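Local coordinates for segregation and condensation protein B (Chlorobium tepidum TLS, PDB 1T6S) that probably takes part in chromosome partitioning during cell division, as the winged-helix ScpB subunit of the segregation and condensation complex, at residues 101-106 and 112-117. Residues are numbered along the deposited sequence; the frame is centred on the assembly and turned at random.
Sequences AVVAWH and GEIQQI. With NO3 (nitrate ion), chain G.
Gly112 N donates a moderately bent hydrogen bond to O2 of a nitrate ion over 2.8 Å; the anion, probably from the crystallisation liquor, sits at the N-terminal turn of helix 111-118, where the Gly112 N-H and probably the helix dipole would favour an anion. Thr110 OG1, just before the helix, is hydrogen-bonded to Glu113 N. The join to segment 101-106 is made by van der Waals and CH-pi contact, without a polar bond between the two segments. Ile117 CD1 is set almost squarely over one face of the His106 imidazole, 3.5 Å from the ring centroid and 4° off its normal, a CH-pi contact; the opposite face carries Trp105 CD1, offset toward the rim, so the ring is sandwiched. With CG1 anti to the backbone N (chi1 177°), Val102 brings that methyl against both isoleucines, 4.0 Å from Ile117 CD1 and 4.1 Å from Ile114 CG1. Deeper in, Ile114 CD1 meets Val103 CG2 at 3.9 Å. The segment axes cross at 108° and approach to 10.6 Å, joining consecutive helices of the C-terminal winged helix-turn-helix, while Trp105 makes cation-pi contacts with Arg90 and Arg94 of the second subunit. Methyl groups fitted together and over the imidazole face probably make the pairing depend mainly on close packing.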
# COMPACT_ATOMS: atom_id res chain seq x y z
N ALA A 101 8.51 -4.26 -2.72
CA ALA A 101 8.80 -5.56 -2.14
C ALA A 101 10.31 -5.77 -2.01
O ALA A 101 10.78 -6.28 -1.00
CB ALA A 101 8.19 -6.68 -3.01
N VAL A 102 11.06 -5.40 -3.05
CA VAL A 102 12.51 -5.53 -3.05
C VAL A 102 13.13 -4.65 -1.96
O VAL A 102 14.05 -5.07 -1.25
CB VAL A 102 13.12 -5.16 -4.44
CG1 VAL A 102 14.65 -5.24 -4.38
CG2 VAL A 102 12.60 -6.14 -5.51
N VAL A 103 12.61 -3.44 -1.82
CA VAL A 103 13.10 -2.53 -0.78
C VAL A 103 12.79 -3.09 0.61
O VAL A 103 13.66 -3.13 1.51
CB VAL A 103 12.50 -1.13 -0.93
CG1 VAL A 103 13.03 -0.19 0.20
CG2 VAL A 103 12.89 -0.57 -2.29
N ALA A 104 11.56 -3.56 0.79
CA ALA A 104 11.15 -4.13 2.07
C ALA A 104 12.08 -5.24 2.47
O ALA A 104 12.46 -5.35 3.64
CB ALA A 104 9.70 -4.66 2.00
N TRP A 105 12.47 -6.07 1.51
CA TRP A 105 13.34 -7.20 1.84
C TRP A 105 14.84 -6.93 1.88
O TRP A 105 15.52 -7.39 2.79
CB TRP A 105 13.05 -8.37 0.89
CG TRP A 105 13.84 -9.59 1.25
CD1 TRP A 105 14.89 -10.13 0.56
CD2 TRP A 105 13.66 -10.41 2.41
NE1 TRP A 105 15.38 -11.23 1.22
CE2 TRP A 105 14.64 -11.43 2.36
CE3 TRP A 105 12.76 -10.39 3.49
CZ2 TRP A 105 14.75 -12.41 3.34
CZ3 TRP A 105 12.87 -11.38 4.48
CH2 TRP A 105 13.86 -12.38 4.39
N HIS A 106 15.35 -6.16 0.93
CA HIS A 106 16.78 -5.89 0.83
C HIS A 106 17.33 -4.59 1.45
O HIS A 106 18.53 -4.37 1.44
CB HIS A 106 17.19 -5.94 -0.64
CG HIS A 106 17.00 -7.28 -1.27
ND1 HIS A 106 17.98 -8.25 -1.25
CD2 HIS A 106 15.94 -7.82 -1.92
CE1 HIS A 106 17.53 -9.33 -1.86
NE2 HIS A 106 16.30 -9.10 -2.28
N GLY A 112 20.78 0.76 -8.27
CA GLY A 112 21.57 -0.20 -9.02
C GLY A 112 21.32 -1.61 -8.53
O GLY A 112 21.16 -2.55 -9.32
N GLU A 113 21.29 -1.77 -7.21
CA GLU A 113 21.07 -3.06 -6.60
C GLU A 113 19.66 -3.58 -6.90
O GLU A 113 19.49 -4.75 -7.23
CB GLU A 113 21.31 -2.96 -5.08
CG GLU A 113 22.81 -2.92 -4.72
CD GLU A 113 23.09 -2.55 -3.27
OE1 GLU A 113 24.22 -2.82 -2.80
OE2 GLU A 113 22.21 -1.98 -2.59
N ILE A 114 18.66 -2.71 -6.81
CA ILE A 114 17.28 -3.12 -7.09
C ILE A 114 17.20 -3.63 -8.53
O ILE A 114 16.57 -4.66 -8.82
CB ILE A 114 16.29 -1.94 -6.91
CG1 ILE A 114 16.18 -1.58 -5.42
CG2 ILE A 114 14.91 -2.32 -7.50
CD1 ILE A 114 15.58 -0.21 -5.15
N GLN A 115 17.85 -2.91 -9.43
CA GLN A 115 17.88 -3.29 -10.84
C GLN A 115 18.46 -4.70 -11.01
O GLN A 115 17.88 -5.54 -11.71
CB GLN A 115 18.68 -2.27 -11.64
CG GLN A 115 18.83 -2.62 -13.10
CD GLN A 115 19.58 -1.55 -13.87
OE1 GLN A 115 20.69 -1.16 -13.49
NE2 GLN A 115 18.97 -1.07 -14.95
N GLN A 116 19.60 -4.96 -10.38
CA GLN A 116 20.26 -6.26 -10.45
C GLN A 116 19.32 -7.40 -10.02
O GLN A 116 19.19 -8.42 -10.70
CB GLN A 116 21.50 -6.29 -9.55
CG GLN A 116 22.58 -5.28 -9.93
CD GLN A 116 23.35 -5.69 -11.17
OE1 GLN A 116 24.04 -4.87 -11.79
NE2 GLN A 116 23.24 -6.97 -11.54
N ILE A 117 18.68 -7.22 -8.86
CA ILE A 117 17.77 -8.21 -8.31
C ILE A 117 16.55 -8.48 -9.22
O ILE A 117 16.16 -9.63 -9.41
CB ILE A 117 17.28 -7.77 -6.89
CG1 ILE A 117 18.47 -7.74 -5.92
CG2 ILE A 117 16.21 -8.70 -6.36
CD1 ILE A 117 18.25 -6.91 -4.68
N NO3 G . 22.77 3.94 -8.02
O1 NO3 G . 21.99 4.93 -7.89
O2 NO3 G . 22.43 2.91 -7.54
O3 NO3 G . 23.81 4.11 -8.62